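Side-chain contacts in endoglucanase (Clostridium thermocellum, PDB 2E4T), which probably hydrolyses internal beta-1,4-glucan linkages of cellulose and xyloglucan, the chain being the glycoside hydrolase family 44 module of a longer multidomain endoglucanase: residues A[26-31]-A[37-42]; A[102-107]-A[386-391]; A[355-360]-A[379-384]. All blocks are in the same frame, centred on the assembly; numbering follows the deposited sequence.

Contact 1 (A[26-31]-A[37-42])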
loop_
_atom_site.group_PDB
_atom_site.type_symbol
_atom_site.label_atom_id
_atom_site.label_comp_id
_atom_site.label_asym_id
_atom_site.label_seq_id
_atom_site.Cartn_x
_atom_site.Cartn_y
_atom_site.Cartn_z
ATOM N N TYR A 26 -7.743 3.704 -5.231
ATOM C CA TYR A 26 -6.972 3.885 -4.002
ATOM C C TYR A 26 -5.585 3.258 -4.066
ATOM O O TYR A 26 -4.883 3.202 -3.049
ATOM C CB TYR A 26 -7.743 3.296 -2.796
ATOM C CG TYR A 26 -9.188 3.720 -2.789
ATOM C CD1 TYR A 26 -9.550 5.100 -2.837
ATOM C CD2 TYR A 26 -10.204 2.759 -2.732
ATOM C CE1 TYR A 26 -10.893 5.468 -2.847
ATOM C CE2 TYR A 26 -11.538 3.133 -2.737
ATOM C CZ TYR A 26 -11.892 4.477 -2.781
ATOM O OH TYR A 26 -13.217 4.839 -2.790
ATOM N N ILE A 27 -5.133 2.828 -5.278
ATOM C CA ILE A 27 -3.830 2.231 -5.408
ATOM C C ILE A 27 -2.695 3.239 -5.407
ATOM O O ILE A 27 -1.521 2.848 -5.294
ATOM C CB ILE A 27 -3.736 1.321 -6.647
ATOM C CG1 ILE A 27 -4.015 2.092 -7.927
ATOM C CG2 ILE A 27 -4.663 0.101 -6.465
ATOM C CD1 ILE A 27 -3.685 1.293 -9.170
ATOM N N TYR A 28 -3.008 4.534 -5.542
ATOM C CA TYR A 28 -1.999 5.579 -5.709
ATOM C C TYR A 28 -1.762 6.336 -4.411
ATOM O O TYR A 28 -1.687 7.579 -4.376
ATOM C CB TYR A 28 -2.432 6.557 -6.827
ATOM C CG TYR A 28 -2.877 5.857 -8.093
ATOM C CD1 TYR A 28 -1.973 5.212 -8.945
ATOM C CD2 TYR A 28 -4.214 5.872 -8.482
ATOM C CE1 TYR A 28 -2.382 4.598 -10.110
ATOM C CE2 TYR A 28 -4.638 5.256 -9.659
ATOM C CZ TYR A 28 -3.723 4.631 -10.487
ATOM O OH TYR A 28 -4.093 3.999 -11.665
ATOM N N GLY A 29 -1.633 5.580 -3.293
ATOM C CA GLY A 29 -1.549 6.217 -1.989
ATOM C C GLY A 29 -0.120 6.296 -1.430
ATOM O O GLY A 29 0.855 5.765 -1.990
ATOM N N SER A 30 -0.044 6.942 -0.238
ATOM C CA SER A 30 1.227 7.025 0.473
ATOM C C SER A 30 0.973 6.937 2.002
ATOM O O SER A 30 -0.123 7.193 2.495
ATOM C CB SER A 30 2.004 8.325 0.145
ATOM O OG SER A 30 1.381 9.477 0.698
ATOM N N ASN A 31 2.063 6.609 2.704
ATOM C CA ASN A 31 2.123 6.686 4.165
ATOM C C ASN A 31 2.618 8.043 4.656
ATOM O O ASN A 31 2.147 8.533 5.692
ATOM C CB ASN A 31 3.038 5.619 4.740
ATOM C CG ASN A 31 2.467 4.225 4.654
ATOM O OD1 ASN A 31 1.784 3.766 5.591
ATOM N ND2 ASN A 31 2.784 3.475 3.588
ATOM N N THR A 37 0.329 13.982 -5.934
ATOM C CA THR A 37 -1.110 13.863 -5.717
ATOM C C THR A 37 -1.401 12.405 -5.423
ATOM O O THR A 37 -1.112 11.512 -6.265
ATOM C CB THR A 37 -1.844 14.336 -6.985
ATOM O OG1 THR A 37 -1.473 15.708 -7.246
ATOM C CG2 THR A 37 -3.337 14.177 -6.846
ATOM N N VAL A 38 -1.815 12.108 -4.201
ATOM C CA VAL A 38 -2.080 10.734 -3.799
ATOM C C VAL A 38 -3.564 10.546 -3.582
ATOM O O VAL A 38 -4.331 11.482 -3.374
ATOM C CB VAL A 38 -1.288 10.331 -2.529
ATOM C CG1 VAL A 38 0.226 10.517 -2.750
ATOM C CG2 VAL A 38 -1.739 11.062 -1.279
ATOM N N THR A 39 -3.976 9.247 -3.623
ATOM C CA THR A 39 -5.410 8.937 -3.542
ATOM C C THR A 39 -5.773 8.097 -2.322
ATOM O O THR A 39 -6.925 7.735 -2.134
ATOM C CB THR A 39 -5.873 8.232 -4.808
ATOM O OG1 THR A 39 -5.171 6.990 -4.900
ATOM C CG2 THR A 39 -5.611 9.076 -6.052
ATOM N N ALA A 40 -4.770 7.828 -1.466
ATOM C CA ALA A 40 -5.037 7.198 -0.175
ATOM C C ALA A 40 -3.887 7.648 0.757
ATOM O O ALA A 40 -2.765 7.877 0.326
ATOM C CB ALA A 40 -5.075 5.654 -0.265
ATOM N N LYS A 41 -4.254 7.765 2.053
ATOM C CA LYS A 41 -3.271 8.031 3.096
ATOM C C LYS A 41 -3.438 6.990 4.192
ATOM O O LYS A 41 -4.548 6.795 4.704
ATOM C CB LYS A 41 -3.450 9.440 3.691
ATOM C CG LYS A 41 -2.915 10.548 2.817
ATOM C CD LYS A 41 -1.414 10.460 2.492
ATOM C CE LYS A 41 -0.484 10.355 3.679
ATOM N NZ LYS A 41 -0.501 11.582 4.551
ATOM N N ARG A 42 -2.317 6.359 4.564
ATOM C CA ARG A 42 -2.287 5.396 5.666
ATOM C C ARG A 42 -1.523 5.980 6.847
ATOM O O ARG A 42 -0.393 6.444 6.689
ATOM C CB ARG A 42 -1.584 4.106 5.211
ATOM C CG ARG A 42 -1.315 3.127 6.368
ATOM C CD ARG A 42 -0.809 1.823 5.808
ATOM N NE ARG A 42 -0.479 0.805 6.794
ATOM C CZ ARG A 42 0.738 0.510 7.229
ATOM N NH1 ARG A 42 1.781 1.275 6.956
ATOM N NH2 ARG A 42 0.855 -0.629 7.949
HETATM O O HOH W 1 1.663 11.159 6.172
#
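Arg42 sets its CG anti to the backbone N (chi1 171°) and stays extended as far as NE, which carries its guanidinium alongside Asn31, whose CG lies anti to the carbonyl carbon (chi1 -72°). Arg42 NH1 donates to Asn31 OD1 over 2.8 Å, nearly straight and within the guanidinium plane, although the amide stands almost square to that plane, at 86°. NH1 also forms a salt bridge with Glu359, NH2 bonds to Asn185, and Asn31 ND2 bonds to Phe391 O and a carbonyl of strand 354-360, which limits the rotation of both groups. The backbones themselves form a single parallel bridge, with Ser30 N to Ala40 O at 2.9 Å and Arg42 N to Ser30 O at 3.1 Å. This joins strands 26-30 and 40-43, the first two in the chain and the two ends of the eight-stranded parallel sheet, and so closes the TIM barrel. Lys41 bends back until its CD lies 3.5 Å from Ser30 OG, a hydroxyl bonded to Gln32 O, while NZ reaches Asn31 O through a water. Thr39 N donates to Tyr28 O, and Thr39 OG1, also bonded to Pro25 O, receives a weak bond from Tyr28 N.

Contact 2 (A[102-107]-A[386-391])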
loop_
_atom_site.group_PDB
_atom_site.type_symbol
_atom_site.label_atom_id
_atom_site.label_comp_id
_atom_site.label_asym_id
_atom_site.label_seq_id
_atom_site.Cartn_x
_atom_site.Cartn_y
_atom_site.Cartn_z
ATOM N N VAL A 102 -7.933 13.789 -0.733
ATOM C CA VAL A 102 -7.617 12.347 -0.705
ATOM C C VAL A 102 -8.863 11.578 -0.294
ATOM O O VAL A 102 -9.403 11.850 0.786
ATOM C CB VAL A 102 -6.484 12.088 0.304
ATOM C CG1 VAL A 102 -6.258 10.589 0.443
ATOM C CG2 VAL A 102 -5.203 12.766 -0.150
ATOM N N PRO A 103 -9.347 10.635 -1.120
ATOM C CA PRO A 103 -10.650 9.998 -0.837
ATOM C C PRO A 103 -10.577 8.833 0.097
ATOM O O PRO A 103 -11.634 8.405 0.543
ATOM C CB PRO A 103 -11.118 9.560 -2.219
ATOM C CG PRO A 103 -9.865 9.236 -2.954
ATOM C CD PRO A 103 -8.884 10.346 -2.513
ATOM N N TYR A 104 -9.409 8.317 0.469
ATOM C CA TYR A 104 -9.336 7.158 1.348
ATOM C C TYR A 104 -8.320 7.448 2.441
ATOM O O TYR A 104 -7.150 7.679 2.157
ATOM C CB TYR A 104 -8.930 5.870 0.583
ATOM C CG TYR A 104 -9.381 4.613 1.276
ATOM C CD1 TYR A 104 -10.388 3.826 0.727
ATOM C CD2 TYR A 104 -8.813 4.189 2.502
ATOM C CE1 TYR A 104 -10.883 2.700 1.369
ATOM C CE2 TYR A 104 -9.287 3.048 3.142
ATOM C CZ TYR A 104 -10.336 2.334 2.601
ATOM O OH TYR A 104 -10.823 1.263 3.318
ATOM N N THR A 105 -8.769 7.365 3.723
ATOM C CA THR A 105 -7.886 7.380 4.863
ATOM C C THR A 105 -8.005 6.039 5.573
ATOM O O THR A 105 -9.120 5.564 5.852
ATOM C CB THR A 105 -8.260 8.511 5.818
ATOM O OG1 THR A 105 -8.073 9.756 5.124
ATOM C CG2 THR A 105 -7.371 8.505 7.064
ATOM N N LEU A 106 -6.841 5.424 5.834
ATOM C CA LEU A 106 -6.713 4.150 6.533
ATOM C C LEU A 106 -5.993 4.411 7.862
ATOM O O LEU A 106 -4.864 4.898 7.869
ATOM C CB LEU A 106 -5.874 3.199 5.662
ATOM C CG LEU A 106 -5.460 1.881 6.309
ATOM C CD1 LEU A 106 -6.681 1.069 6.733
ATOM C CD2 LEU A 106 -4.621 1.064 5.332
ATOM N N ILE A 107 -6.719 4.163 8.978
ATOM C CA ILE A 107 -6.175 4.428 10.308
ATOM C C ILE A 107 -5.863 3.107 11.015
ATOM O O ILE A 107 -6.737 2.254 11.174
ATOM C CB ILE A 107 -7.194 5.256 11.141
ATOM C CG1 ILE A 107 -7.440 6.621 10.506
ATOM C CG2 ILE A 107 -6.748 5.373 12.604
ATOM C CD1 ILE A 107 -6.213 7.481 10.259
ATOM N N VAL A 386 -5.374 -4.939 -7.449
ATOM C CA VAL A 386 -5.124 -4.484 -6.089
ATOM C C VAL A 386 -6.083 -3.353 -5.752
ATOM O O VAL A 386 -6.405 -2.510 -6.585
ATOM C CB VAL A 386 -3.630 -4.045 -5.967
ATOM C CG1 VAL A 386 -3.327 -3.363 -4.683
ATOM C CG2 VAL A 386 -2.729 -5.253 -6.187
ATOM N N TYR A 387 -6.573 -3.360 -4.492
ATOM C CA TYR A 387 -7.568 -2.391 -4.048
ATOM C C TYR A 387 -6.975 -1.078 -3.520
ATOM O O TYR A 387 -7.501 0.018 -3.769
ATOM C CB TYR A 387 -8.387 -3.045 -2.928
ATOM C CG TYR A 387 -9.411 -2.153 -2.301
ATOM C CD1 TYR A 387 -10.489 -1.650 -3.042
ATOM C CD2 TYR A 387 -9.335 -1.835 -0.945
ATOM C CE1 TYR A 387 -11.444 -0.838 -2.441
ATOM C CE2 TYR A 387 -10.329 -1.054 -0.334
ATOM C CZ TYR A 387 -11.391 -0.584 -1.094
ATOM O OH TYR A 387 -12.396 0.179 -0.548
ATOM N N LEU A 388 -5.898 -1.181 -2.746
ATOM C CA LEU A 388 -5.314 -0.003 -2.103
ATOM C C LEU A 388 -3.820 -0.279 -2.016
ATOM O O LEU A 388 -3.398 -1.416 -1.768
ATOM C CB LEU A 388 -5.955 0.243 -0.725
ATOM C CG LEU A 388 -5.405 1.423 0.081
ATOM C CD1 LEU A 388 -6.499 2.063 0.917
ATOM C CD2 LEU A 388 -4.240 1.027 0.990
ATOM N N ALA A 389 -3.006 0.789 -2.176
ATOM C CA ALA A 389 -1.567 0.639 -1.951
ATOM C C ALA A 389 -1.059 1.982 -1.462
ATOM O O ALA A 389 -1.522 3.040 -1.879
ATOM C CB ALA A 389 -0.853 0.161 -3.218
ATOM N N THR A 390 -0.049 1.883 -0.577
ATOM C CA THR A 390 0.544 3.072 0.024
ATOM C C THR A 390 2.069 2.904 0.103
ATOM O O THR A 390 2.575 2.067 0.865
ATOM C CB THR A 390 -0.113 3.397 1.429
ATOM O OG1 THR A 390 -0.287 2.208 2.187
ATOM C CG2 THR A 390 -1.476 4.014 1.263
ATOM N N PHE A 391 2.771 3.708 -0.701
ATOM C CA PHE A 391 4.232 3.724 -0.698
ATOM C C PHE A 391 4.746 4.137 0.686
ATOM O O PHE A 391 4.145 5.016 1.348
ATOM C CB PHE A 391 4.675 4.764 -1.745
ATOM C CG PHE A 391 6.161 5.055 -1.754
ATOM C CD1 PHE A 391 7.090 4.122 -2.213
ATOM C CD2 PHE A 391 6.627 6.288 -1.295
ATOM C CE1 PHE A 391 8.447 4.406 -2.188
ATOM C CE2 PHE A 391 7.976 6.582 -1.290
ATOM C CZ PHE A 391 8.876 5.645 -1.726
#
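Leu388 presses its CD1 methyl onto one face of the Tyr104 ring, an instance of how an aliphatic branch and an aromatic plate share a protein core. The methyl lies 3.8 Å from the ring centroid and 21° off the ring normal, a CH-pi contact, and it is displaced toward the rim on the CD2 side, where Leu388 CD1 comes within 3.5 Å of Tyr104 CD2. Both residues hold CG anti to the backbone N (chi1 178° for Leu388, -156° for Tyr104), which continues the inward course of their side chains. The other branch of the same leucine is used differently: Leu388 CD2 meets Leu106 CD2 at 4.4 Å, a looser methyl-to-methyl touch. The forked end thus spans Tyr104 and Leu106, whose side chains both set out toward it. Tyr387 comes to Tyr104 at the edge instead. Its OH sits near the plane of the Tyr104 ring, 3.5 Å from Tyr104 CE1, and the two side chains cross at about a right angle.

The hydroxyls converge as well: Tyr104 OH and Tyr387 OH are both hydrogen-bonded to OE1 of Glu226, which ties the two ring ends to one carboxylate oxygen. Further out, Tyr26 brings its ring against Tyr104, Ala40 touches Tyr104, and Ala356 and Thr358 pack on Leu388.

Strands 104-109 and 388-391 are not neighbours in the sheet. The CA atoms of Tyr104 and Leu388 are 8.9 Å apart, and the gap is spanned by side chains directed inward. Tyr104 and Leu388 both lie at the beginning of their strands, hence at the N-terminal end of the barrel, and their meeting is the interior layer packing expected in a TIM barrel, at the end away from the C-terminal strand ends where active sites of this fold lie.

Contact 3 (A[355-360]-A[379-384])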
loop_
_atom_site.group_PDB
_atom_site.type_symbol
_atom_site.label_atom_id
_atom_site.label_comp_id
_atom_site.label_asym_id
_atom_site.label_seq_id
_atom_site.Cartn_x
_atom_site.Cartn_y
_atom_site.Cartn_z
ATOM N N LEU A 355 -7.407 -6.867 -1.762
ATOM C CA LEU A 355 -5.967 -7.002 -1.512
ATOM C C LEU A 355 -5.332 -5.608 -1.453
ATOM O O LEU A 355 -5.568 -4.786 -2.363
ATOM C CB LEU A 355 -5.324 -7.845 -2.626
ATOM C CG LEU A 355 -3.811 -8.027 -2.526
ATOM C CD1 LEU A 355 -3.410 -8.765 -1.253
ATOM C CD2 LEU A 355 -3.299 -8.813 -3.725
ATOM N N ALA A 356 -4.523 -5.358 -0.413
ATOM C CA ALA A 356 -3.822 -4.083 -0.318
ATOM C C ALA A 356 -2.350 -4.333 -0.009
ATOM O O ALA A 356 -1.999 -5.232 0.762
ATOM C CB ALA A 356 -4.431 -3.197 0.774
ATOM N N ILE A 357 -1.506 -3.469 -0.594
ATOM C CA ILE A 357 -0.055 -3.467 -0.349
ATOM C C ILE A 357 0.216 -2.158 0.391
ATOM O O ILE A 357 0.359 -1.100 -0.219
ATOM C CB ILE A 357 0.767 -3.581 -1.643
ATOM C CG1 ILE A 357 0.229 -4.687 -2.572
ATOM C CG2 ILE A 357 2.213 -3.748 -1.271
ATOM C CD1 ILE A 357 0.226 -6.092 -2.011
ATOM N N THR A 358 0.215 -2.235 1.747
ATOM C CA THR A 358 0.165 -1.018 2.543
ATOM C C THR A 358 1.555 -0.437 2.900
ATOM O O THR A 358 1.615 0.687 3.427
ATOM C CB THR A 358 -0.680 -1.209 3.801
ATOM O OG1 THR A 358 -0.107 -2.231 4.595
ATOM C CG2 THR A 358 -2.142 -1.403 3.447
ATOM N N GLU A 359 2.626 -1.157 2.572
ATOM C CA GLU A 359 3.956 -0.577 2.540
ATOM C C GLU A 359 4.693 -1.278 1.404
ATOM O O GLU A 359 4.580 -2.512 1.245
ATOM C CB GLU A 359 4.790 -0.773 3.808
ATOM C CG GLU A 359 4.195 -0.106 5.023
ATOM C CD GLU A 359 5.007 -0.237 6.296
ATOM O OE1 GLU A 359 6.240 -0.512 6.223
ATOM O OE2 GLU A 359 4.411 -0.004 7.391
ATOM N N TYR A 360 5.492 -0.526 0.653
ATOM C CA TYR A 360 6.390 -1.057 -0.340
ATOM C C TYR A 360 7.344 0.097 -0.706
ATOM O O TYR A 360 7.044 1.290 -0.477
ATOM C CB TYR A 360 5.658 -1.559 -1.609
ATOM C CG TYR A 360 4.944 -0.456 -2.382
ATOM C CD1 TYR A 360 5.600 0.191 -3.419
ATOM C CD2 TYR A 360 3.668 -0.047 -2.050
ATOM C CE1 TYR A 360 5.032 1.229 -4.116
ATOM C CE2 TYR A 360 3.047 1.002 -2.752
ATOM C CZ TYR A 360 3.744 1.638 -3.765
ATOM O OH TYR A 360 3.216 2.692 -4.466
ATOM N N GLY A 379 1.012 0.429 -12.493
ATOM C CA GLY A 379 0.300 -0.183 -13.619
ATOM C C GLY A 379 -0.145 -1.615 -13.266
ATOM O O GLY A 379 -1.294 -2.019 -13.566
ATOM N N ILE A 380 0.765 -2.377 -12.651
ATOM C CA ILE A 380 0.481 -3.742 -12.240
ATOM C C ILE A 380 -0.633 -3.774 -11.188
ATOM O O ILE A 380 -1.560 -4.606 -11.274
ATOM C CB ILE A 380 1.804 -4.379 -11.706
ATOM C CG1 ILE A 380 2.786 -4.559 -12.859
ATOM C CG2 ILE A 380 1.527 -5.678 -10.970
ATOM C CD1 ILE A 380 4.233 -4.614 -12.394
ATOM N N PHE A 381 -0.527 -2.941 -10.169
ATOM C CA PHE A 381 -1.568 -2.910 -9.142
ATOM C C PHE A 381 -2.928 -2.691 -9.785
ATOM O O PHE A 381 -3.939 -3.319 -9.406
ATOM C CB PHE A 381 -1.300 -1.823 -8.116
ATOM C CG PHE A 381 -0.136 -2.075 -7.160
ATOM C CD1 PHE A 381 0.476 -3.311 -7.028
ATOM C CD2 PHE A 381 0.293 -1.051 -6.349
ATOM C CE1 PHE A 381 1.530 -3.521 -6.108
ATOM C CE2 PHE A 381 1.347 -1.255 -5.427
ATOM C CZ PHE A 381 1.918 -2.473 -5.301
ATOM N N GLY A 382 -2.986 -1.754 -10.738
ATOM C CA GLY A 382 -4.286 -1.460 -11.359
ATOM C C GLY A 382 -4.793 -2.619 -12.175
ATOM O O GLY A 382 -5.962 -3.020 -11.923
ATOM N N LYS A 383 -3.918 -3.180 -13.020
ATOM C CA LYS A 383 -4.276 -4.226 -13.986
ATOM C C LYS A 383 -4.690 -5.499 -13.285
ATOM O O LYS A 383 -5.600 -6.208 -13.745
ATOM C CB LYS A 383 -3.069 -4.475 -14.894
ATOM C CG LYS A 383 -3.233 -5.561 -15.943
ATOM C CD LYS A 383 -2.018 -5.581 -16.888
ATOM C CE LYS A 383 -2.100 -6.692 -17.912
ATOM N NZ LYS A 383 -0.956 -6.624 -18.817
ATOM N N TYR A 384 -3.996 -5.859 -12.179
ATOM C CA TYR A 384 -4.200 -7.136 -11.525
ATOM C C TYR A 384 -5.188 -7.039 -10.385
ATOM O O TYR A 384 -5.471 -8.071 -9.753
ATOM C CB TYR A 384 -2.847 -7.818 -11.215
ATOM C CG TYR A 384 -2.051 -8.209 -12.473
ATOM C CD1 TYR A 384 -2.310 -9.390 -13.125
ATOM C CD2 TYR A 384 -1.172 -7.359 -13.050
ATOM C CE1 TYR A 384 -1.642 -9.719 -14.314
ATOM C CE2 TYR A 384 -0.490 -7.655 -14.240
ATOM C CZ TYR A 384 -0.776 -8.830 -14.896
ATOM O OH TYR A 384 -0.142 -9.074 -16.095
#
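Thr358 O is gripped by two donors, Thr390 OG1 and Asn31 ND2, which tie the backbone to strand 388-391 and to the end of strand 26-30 at a residue that lies in the chain between Ile357 and Tyr360, the two that meet Phe381 of the helix. The meeting itself is wholly apolar. Phe381 drives the CE2 corner of its ring at a face of Tyr360 in a T-shaped stack, with planes at 88° and centroids 5.5 Å apart. The approach is off-centre: Phe381 CE2 hangs over the rim of the tyrosine, 3.9 Å from Tyr360 CE2, which in turn lies in the plane of the phenylalanine ring. Tyr360 can offer that face because its CG falls between the backbone N and the carbonyl carbon (chi1 64°), an arrangement that turns the ring toward the helix.

These residues belong to a beta-alpha-beta crossover in which strand 354-360 leads through helix 368-384 to strand 388-391, so the contact packs a barrel strand against the helix that follows it. Phe381 also touches Ala389 on the returning strand and thereby spans both arms of the unit. Ile357 meets another part of the same ring. Its CG1 lies 3.9 Å from Phe381 CZ and equally near CE1, at a slant to the ring, and the same side chain packs on Val282 of the neighbouring strand 279-284 and Leu339 of helix 338-349. Tyr360 is also tied to the helix by a polar bond: its OH is hydrogen-bonded to NE2 of Gln374, about two turns before Phe381.

In the fold
All three contacts are buried, and together they sample three ways of holding one barrel. Contact 1 is the seam, where backbone bridging and a network of hydrogen bonds and a salt bridge join the two end strands of the sheet. Contact 2 fills the interior with side chains from strands that are not neighbours, and contact 3 works on the outside of the sheet, between strand and helix, with aromatic and aliphatic groups alone. Strand 388-391 carries one side of contact 2 and follows helix 368-384 of contact 3 after a short connection. Contact 1 meets contact 2 through backbone bonds of Lys41 to Tyr104 and Leu106, while a charged pair and the Asn31 amide join it to the strand of contact 3.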